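Local coordinates for protein glycosyltransferase (PDB 2IUY) that probably transfers a sugar from a nucleotide donor, with retention of anomeric configuration, during biosynthesis of the antibiotic avilamycin A, and binds UDP, at residues G31-L43 with I143-A155. Numbering follows the deposited sequence.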
ATOM      1  N   GLY A  31       1.565   5.501   0.853  1.00 16.52           N
ATOM      2  CA  GLY A  31       1.209   4.093   0.879  1.00 14.23           C
ATOM      3  C   GLY A  31       1.666   3.301   2.074  1.00 12.12           C
ATOM      4  O   GLY A  31       0.851   2.651   2.663  1.00 11.60           O
ATOM      5  N   ILE A  32       2.955   3.327   2.432  1.00 10.41           N
ATOM      6  CA  ILE A  32       3.450   2.557   3.602  1.00 10.03           C
ATOM      7  C   ILE A  32       2.737   2.872   4.924  1.00  9.40           C
ATOM      8  O   ILE A  32       2.498   1.978   5.766  1.00  8.73           O
ATOM      9  CB  ILE A  32       5.000   2.678   3.817  1.00  9.99           C
ATOM     10  CG1 ILE A  32       5.753   2.001   2.653  1.00 11.31           C
ATOM     11  CG2 ILE A  32       5.439   2.090   5.205  1.00 10.48           C
ATOM     12  CD1 ILE A  32       7.301   2.331   2.616  1.00 10.10           C
ATOM     13  N   GLN A  33       2.409   4.152   5.086  1.00  8.65           N
ATOM     14  CA  GLN A  33       1.786   4.689   6.287  1.00  8.23           C
ATOM     15  C   GLN A  33       0.357   4.170   6.422  1.00  8.76           C
ATOM     16  O   GLN A  33      -0.088   3.887   7.517  1.00  9.23           O
ATOM     17  CB  GLN A  33       1.825   6.218   6.254  1.00  6.85           C
ATOM     18  CG  GLN A  33       3.225   6.789   6.269  1.00  7.23           C
ATOM     19  CD  GLN A  33       3.774   7.158   4.863  1.00  8.87           C
ATOM     20  OE1 GLN A  33       3.329   6.636   3.829  1.00  7.29           O
ATOM     21  NE2 GLN A  33       4.736   8.053   4.838  1.00  9.07           N
ATOM     22  N   TRP A  34      -0.343   4.036   5.300  1.00  9.23           N
ATOM     23  CA  TRP A  34      -1.633   3.369   5.255  1.00 10.14           C
ATOM     24  C   TRP A  34      -1.487   1.873   5.611  1.00  9.90           C
ATOM     25  O   TRP A  34      -2.259   1.340   6.390  1.00  9.96           O
ATOM     26  CB  TRP A  34      -2.336   3.561   3.878  1.00 12.21           C
ATOM     27  CG  TRP A  34      -3.120   4.870   3.880  1.00 12.86           C
ATOM     28  CD1 TRP A  34      -2.854   6.002   3.161  1.00 13.51           C
ATOM     29  CD2 TRP A  34      -4.238   5.172   4.717  1.00 14.61           C
ATOM     30  NE1 TRP A  34      -3.751   7.002   3.510  1.00 16.39           N
ATOM     31  CE2 TRP A  34      -4.617   6.507   4.454  1.00 15.17           C
ATOM     32  CE3 TRP A  34      -4.979   4.428   5.649  1.00 17.59           C
ATOM     33  CZ2 TRP A  34      -5.714   7.104   5.075  1.00 15.36           C
ATOM     34  CZ3 TRP A  34      -6.054   5.033   6.286  1.00 15.79           C
ATOM     35  CH2 TRP A  34      -6.403   6.357   6.002  1.00 14.65           C
ATOM     36  N   VAL A  35      -0.473   1.222   5.071  1.00  8.90           N
ATOM     37  CA  VAL A  35      -0.249  -0.206   5.413  1.00  8.40           C
ATOM     38  C   VAL A  35      -0.140  -0.369   6.920  1.00  7.06           C
ATOM     39  O   VAL A  35      -0.766  -1.244   7.501  1.00  7.54           O
ATOM     40  CB  VAL A  35       0.983  -0.806   4.705  1.00  7.72           C
ATOM     41  CG1 VAL A  35       1.223  -2.275   5.155  1.00  7.11           C
ATOM     42  CG2 VAL A  35       0.809  -0.719   3.163  1.00  9.09           C
ATOM     43  N   VAL A  36       0.676   0.459   7.546  1.00  7.08           N
ATOM     44  CA  VAL A  36       0.976   0.355   8.985  1.00  5.99           C
ATOM     45  C   VAL A  36      -0.283   0.616   9.828  1.00  7.55           C
ATOM     46  O   VAL A  36      -0.503  -0.047  10.812  1.00  7.92           O
ATOM     47  CB  VAL A  36       2.137   1.333   9.366  1.00  6.72           C
ATOM     48  CG1 VAL A  36       2.446   1.268  10.852  1.00  5.29           C
ATOM     49  CG2 VAL A  36       3.411   0.987   8.561  1.00  5.39           C
ATOM     50  N   ALA A  37      -1.105   1.603   9.414  1.00  8.01           N
ATOM     51  CA  ALA A  37      -2.378   1.907  10.046  1.00  7.13           C
ATOM     52  C   ALA A  37      -3.331   0.687  10.040  1.00  7.70           C
ATOM     53  O   ALA A  37      -3.906   0.349  11.067  1.00  7.58           O
ATOM     54  CB  ALA A  37      -3.031   3.138   9.359  1.00  5.71           C
ATOM     55  N   ASN A  38      -3.462   0.040   8.889  1.00  7.25           N
ATOM     56  CA  ASN A  38      -4.358  -1.061   8.696  1.00  8.98           C
ATOM     57  C   ASN A  38      -3.851  -2.313   9.438  1.00  9.72           C
ATOM     58  O   ASN A  38      -4.649  -3.054  10.079  1.00  9.24           O
ATOM     59  CB  ASN A  38      -4.525  -1.379   7.173  1.00  8.25           C
ATOM     60  CG  ASN A  38      -5.439  -0.387   6.468  1.00 10.11           C
ATOM     61  OD1 ASN A  38      -6.615  -0.215   6.839  1.00  7.42           O
ATOM     62  ND2 ASN A  38      -4.926   0.226   5.405  1.00  7.38           N
ATOM     63  N   LEU A  39      -2.544  -2.530   9.344  1.00  9.09           N
ATOM     64  CA  LEU A  39      -1.844  -3.565  10.134  1.00  9.86           C
ATOM     65  C   LEU A  39      -2.062  -3.389  11.640  1.00 10.88           C
ATOM     66  O   LEU A  39      -2.428  -4.331  12.353  1.00 10.81           O
ATOM     67  CB  LEU A  39      -0.329  -3.634   9.796  1.00  9.17           C
ATOM     68  CG  LEU A  39       0.422  -4.718  10.618  1.00  9.55           C
ATOM     69  CD1 LEU A  39      -0.275  -6.109  10.519  1.00  6.02           C
ATOM     70  CD2 LEU A  39       1.886  -4.854  10.312  1.00  6.71           C
HETATM   71  N   MSE A  40      -1.808  -2.180  12.099  1.00 11.83           N
HETATM   72  CA  MSE A  40      -1.920  -1.816  13.494  1.00 14.19           C
HETATM   73  C   MSE A  40      -3.333  -2.086  14.056  1.00 12.56           C
HETATM   74  O   MSE A  40      -3.481  -2.513  15.190  1.00 12.89           O
HETATM   75  CB  MSE A  40      -1.575  -0.333  13.587  1.00 13.43           C
HETATM   76  CG  MSE A  40      -1.916   0.335  14.876  1.00 16.54           C
HETATM   77 SE   MSE A  40      -1.433   2.227  14.675  1.00 23.41          SE
HETATM   78  CE  MSE A  40      -3.069   2.870  13.760  1.00 21.78           C
ATOM     79  N   ASP A  41      -4.362  -1.770  13.263  1.00 12.69           N
ATOM     80  CA  ASP A  41      -5.766  -1.969  13.653  1.00 11.12           C
ATOM     81  C   ASP A  41      -5.999  -3.457  13.864  1.00  9.79           C
ATOM     82  O   ASP A  41      -6.637  -3.861  14.828  1.00 10.14           O
ATOM     83  CB  ASP A  41      -6.709  -1.509  12.541  1.00 10.59           C
ATOM     84  CG  ASP A  41      -6.796  -0.007  12.417  1.00 11.96           C
ATOM     85  OD1 ASP A  41      -6.136   0.723  13.200  1.00 12.27           O
ATOM     86  OD2 ASP A  41      -7.531   0.432  11.499  1.00 11.11           O
ATOM     87  N   GLY A  42      -5.494  -4.276  12.946  1.00  9.18           N
ATOM     88  CA  GLY A  42      -5.581  -5.768  13.093  1.00  8.88           C
ATOM     89  C   GLY A  42      -4.977  -6.284  14.404  1.00  9.06           C
ATOM     90  O   GLY A  42      -5.639  -7.038  15.141  1.00 10.39           O
ATOM     91  N   LEU A  43      -3.731  -5.881  14.681  1.00  7.14           N
ATOM     92  CA  LEU A  43      -2.967  -6.308  15.842  1.00  6.63           C
ATOM     93  C   LEU A  43      -3.661  -5.907  17.157  1.00  7.60           C
ATOM     94  O   LEU A  43      -3.713  -6.687  18.053  1.00  6.87           O
ATOM     95  CB  LEU A  43      -1.549  -5.703  15.799  1.00  6.20           C
ATOM     96  CG  LEU A  43      -0.648  -6.279  14.689  1.00  5.48           C
ATOM     97  CD1 LEU A  43       0.594  -5.473  14.556  1.00  5.93           C
ATOM     98  CD2 LEU A  43      -0.362  -7.818  14.978  1.00  4.53           C
ATOM     99  N   ILE A 143       2.893 -12.114   2.491  1.00  6.90           N
ATOM    100  CA  ILE A 143       1.711 -11.701   3.213  1.00  7.58           C
ATOM    101  C   ILE A 143       1.281 -10.386   2.597  1.00  6.82           C
ATOM    102  O   ILE A 143       2.001  -9.417   2.705  1.00  8.59           O
ATOM    103  CB  ILE A 143       1.933 -11.561   4.785  1.00  7.86           C
ATOM    104  CG1 ILE A 143       2.387 -12.872   5.446  1.00  7.16           C
ATOM    105  CG2 ILE A 143       0.654 -11.130   5.437  1.00  8.11           C
ATOM    106  CD1 ILE A 143       2.794 -12.692   6.934  1.00  7.51           C
ATOM    107  N   PRO A 144       0.124 -10.364   1.903  1.00  6.73           N
ATOM    108  CA  PRO A 144      -0.237  -9.165   1.129  1.00  5.47           C
ATOM    109  C   PRO A 144      -0.669  -8.012   2.019  1.00  6.03           C
ATOM    110  O   PRO A 144      -0.798  -8.194   3.268  1.00  6.03           O
ATOM    111  CB  PRO A 144      -1.367  -9.690   0.215  1.00  7.38           C
ATOM    112  CG  PRO A 144      -2.021 -10.776   1.018  1.00  4.51           C
ATOM    113  CD  PRO A 144      -0.869 -11.455   1.724  1.00  5.68           C
ATOM    114  N   ILE A 145      -0.845  -6.828   1.411  1.00  6.11           N
ATOM    115  CA  ILE A 145      -1.246  -5.611   2.138  1.00  5.31           C
ATOM    116  C   ILE A 145      -2.653  -5.770   2.726  1.00  5.32           C
ATOM    117  O   ILE A 145      -3.585  -6.204   2.023  1.00  5.51           O
ATOM    118  CB  ILE A 145      -1.141  -4.353   1.262  1.00  5.26           C
ATOM    119  CG1 ILE A 145       0.336  -4.061   0.874  1.00  6.84           C
ATOM    120  CG2 ILE A 145      -1.809  -3.189   1.910  1.00  3.83           C
ATOM    121  CD1 ILE A 145       0.435  -3.023  -0.254  1.00  5.71           C
ATOM    122  N   PRO A 146      -2.791  -5.460   4.036  1.00  5.27           N
ATOM    123  CA  PRO A 146      -4.063  -5.530   4.740  1.00  5.67           C
ATOM    124  C   PRO A 146      -4.887  -4.265   4.545  1.00  7.05           C
ATOM    125  O   PRO A 146      -4.349  -3.190   4.249  1.00  5.49           O
ATOM    126  CB  PRO A 146      -3.628  -5.612   6.216  1.00  5.89           C
ATOM    127  CG  PRO A 146      -2.385  -4.832   6.302  1.00  5.95           C
ATOM    128  CD  PRO A 146      -1.690  -5.064   4.939  1.00  4.27           C
ATOM    129  N   VAL A 147      -6.181  -4.410   4.743  1.00  7.65           N
ATOM    130  CA  VAL A 147      -7.062  -3.301   4.713  1.00  8.38           C
ATOM    131  C   VAL A 147      -8.100  -3.493   5.851  1.00  8.96           C
ATOM    132  O   VAL A 147      -8.637  -4.584   6.032  1.00  8.75           O
ATOM    133  CB  VAL A 147      -7.636  -3.149   3.257  1.00  9.29           C
ATOM    134  CG1 VAL A 147      -8.682  -4.212   2.852  1.00  7.60           C
ATOM    135  CG2 VAL A 147      -7.986  -1.782   2.994  1.00 11.69           C
ATOM    136  N   ASP A 148      -8.336  -2.436   6.631  1.00  8.50           N
ATOM    137  CA  ASP A 148      -9.385  -2.428   7.658  1.00  8.46           C
ATOM    138  C   ASP A 148     -10.631  -1.751   7.079  1.00  8.57           C
ATOM    139  O   ASP A 148     -10.647  -0.507   6.871  1.00  7.72           O
ATOM    140  CB  ASP A 148      -8.862  -1.675   8.892  1.00  7.08           C
ATOM    141  CG  ASP A 148      -9.878  -1.581  10.035  1.00  9.47           C
ATOM    142  OD1 ASP A 148     -10.984  -2.179   9.977  1.00  9.83           O
ATOM    143  OD2 ASP A 148      -9.539  -0.891  11.026  1.00 10.12           O
ATOM    144  N   PRO A 149     -11.689  -2.548   6.850  1.00  8.73           N
ATOM    145  CA  PRO A 149     -12.903  -1.990   6.284  1.00 10.07           C
ATOM    146  C   PRO A 149     -13.451  -0.805   7.061  1.00 11.32           C
ATOM    147  O   PRO A 149     -14.043   0.080   6.423  1.00 11.93           O
ATOM    148  CB  PRO A 149     -13.901  -3.157   6.281  1.00 10.23           C
ATOM    149  CG  PRO A 149     -13.061  -4.417   6.494  1.00  9.98           C
ATOM    150  CD  PRO A 149     -11.762  -4.002   7.087  1.00  8.01           C
ATOM    151  N   ALA A 150     -13.239  -0.751   8.383  1.00 12.01           N
ATOM    152  CA  ALA A 150     -13.722   0.379   9.210  1.00 12.50           C
ATOM    153  C   ALA A 150     -13.110   1.690   8.764  1.00 12.76           C
ATOM    154  O   ALA A 150     -13.665   2.737   9.001  1.00 14.25           O
ATOM    155  CB  ALA A 150     -13.453   0.149  10.745  1.00 12.53           C
ATOM    156  N   ARG A 151     -11.952   1.647   8.130  1.00 13.37           N
ATOM    157  CA  ARG A 151     -11.291   2.873   7.675  1.00 13.12           C
ATOM    158  C   ARG A 151     -11.830   3.346   6.329  1.00 12.73           C
ATOM    159  O   ARG A 151     -11.451   4.431   5.871  1.00 12.81           O
ATOM    160  CB  ARG A 151      -9.768   2.689   7.582  1.00 13.12           C
ATOM    161  CG  ARG A 151      -9.059   2.669   8.939  1.00 14.90           C
ATOM    162  CD  ARG A 151      -7.581   3.090   8.877  1.00 15.48           C
ATOM    163  NE  ARG A 151      -6.951   2.925  10.199  1.00 19.73           N
ATOM    164  CZ  ARG A 151      -6.798   3.861  11.150  1.00 20.10           C
ATOM    165  NH1 ARG A 151      -7.217   5.108  10.979  1.00 20.29           N
ATOM    166  NH2 ARG A 151      -6.220   3.535  12.313  1.00 18.18           N
ATOM    167  N   TYR A 152     -12.656   2.519   5.685  1.00 11.14           N
ATOM    168  CA  TYR A 152     -13.153   2.801   4.335  1.00 12.23           C
ATOM    169  C   TYR A 152     -14.669   2.897   4.318  1.00 12.97           C
ATOM    170  O   TYR A 152     -15.355   2.502   5.290  1.00 11.12           O
ATOM    171  CB  TYR A 152     -12.609   1.788   3.291  1.00 12.22           C
ATOM    172  CG  TYR A 152     -11.088   1.872   3.276  1.00 12.18           C
ATOM    173  CD1 TYR A 152     -10.407   2.782   2.442  1.00 13.48           C
ATOM    174  CD2 TYR A 152     -10.338   1.116   4.181  1.00 11.62           C
ATOM    175  CE1 TYR A 152      -9.008   2.894   2.506  1.00 13.22           C
ATOM    176  CE2 TYR A 152      -8.964   1.233   4.245  1.00 13.86           C
ATOM    177  CZ  TYR A 152      -8.315   2.104   3.418  1.00 13.38           C
ATOM    178  OH  TYR A 152      -6.951   2.153   3.548  1.00 18.88           O
ATOM    179  N   ARG A 153     -15.181   3.432   3.213  1.00 13.70           N
ATOM    180  CA  ARG A 153     -16.611   3.524   3.036  1.00 13.88           C
ATOM    181  C   ARG A 153     -17.201   2.125   2.867  1.00 13.35           C
ATOM    182  O   ARG A 153     -16.642   1.253   2.169  1.00 14.01           O
ATOM    183  CB  ARG A 153     -16.983   4.417   1.853  1.00 14.32           C
ATOM    184  CG  ARG A 153     -16.548   5.849   1.946  1.00 14.97           C
ATOM    185  CD  ARG A 153     -17.347   6.689   2.949  1.00 19.86           C
ATOM    186  NE  ARG A 153     -16.802   8.049   2.985  1.00 17.15           N
ATOM    187  CZ  ARG A 153     -16.219   8.616   4.038  1.00 21.83           C
ATOM    188  NH1 ARG A 153     -16.144   7.977   5.208  1.00 22.19           N
ATOM    189  NH2 ARG A 153     -15.753   9.869   3.941  1.00 23.23           N
ATOM    190  N   SER A 154     -18.356   1.957   3.483  1.00 12.01           N
ATOM    191  CA  SER A 154     -19.039   0.711   3.562  1.00 11.45           C
ATOM    192  C   SER A 154     -20.229   0.715   2.632  1.00 11.04           C
ATOM    193  O   SER A 154     -20.616   1.759   2.089  1.00 12.34           O
ATOM    194  CB  SER A 154     -19.495   0.502   5.008  1.00 11.97           C
ATOM    195  OG  SER A 154     -20.565   1.389   5.286  1.00 10.19           O
ATOM    196  N   ALA A 155     -20.838  -0.449   2.447  1.00 11.53           N
ATOM    197  CA  ALA A 155     -22.077  -0.553   1.656  1.00 11.66           C
ATOM    198  C   ALA A 155     -23.190   0.346   2.247  1.00 11.39           C
ATOM    199  O   ALA A 155     -23.920   1.018   1.502  1.00 11.09           O
ATOM    200  CB  ALA A 155     -22.529  -2.001   1.560  1.00 10.92           C
TER
HETATM  201  O   HOH W   1      -3.309  -0.583   3.374  1.00 27.23           O
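Asp-41 OD2, on helix 31-45, meets two groups: Arg-151 NE, 2.9 Å from Asp-41 OD2 in a salt bridge, and Asp-148 OD2, 2.5 Å from the same Asp-41 OD2. At that distance one of the two acids is probably protonated, and their carboxylate planes stand nearly perpendicular (87°). The arginine also donates from NH2 to the syn lone pair of Asp-41 OD1 (2.9 Å), so the pairing is two-pronged although the bond from NE is weak. In this GT-B glycosyltransferase the contact joins the helix after the first strand of the N-terminal Rossmann-like domain to the linker leading into the second domain. Arg-151 stays extended from CG to NE, and its CD passes the edge of the Trp-34 ring. Ala-37 CB lies over one face of the guanidinium, toward its rim.

One turn before Asp-41, Asn-38 pairs with the linker: Asp-148 N donates to Asn-38 OD1 (2.8 Å), approaching from above the amide plane, while Asn-38 ND2 makes a weak, nearly straight bond to Tyr-152 OH. A water accepts a weak bond from Asn-38 ND2 and donates to Pro-146 O. Tyr-152 OH is also hydrogen-bonded to Glu-260, and Trp-34 makes a cation-pi contact with Arg-225; both outer partners belong to the UDP site, so the contact borders the nucleotide pocket. The Pro-146 ring packs against Val-35 CG1 and the backbone and CB of Leu-39. With Val-35 CG1 anti to the backbone N (chi1 177°), Val-35 CG2 lies beside that N and meets Ile-145 CG2 at 3.8 Å.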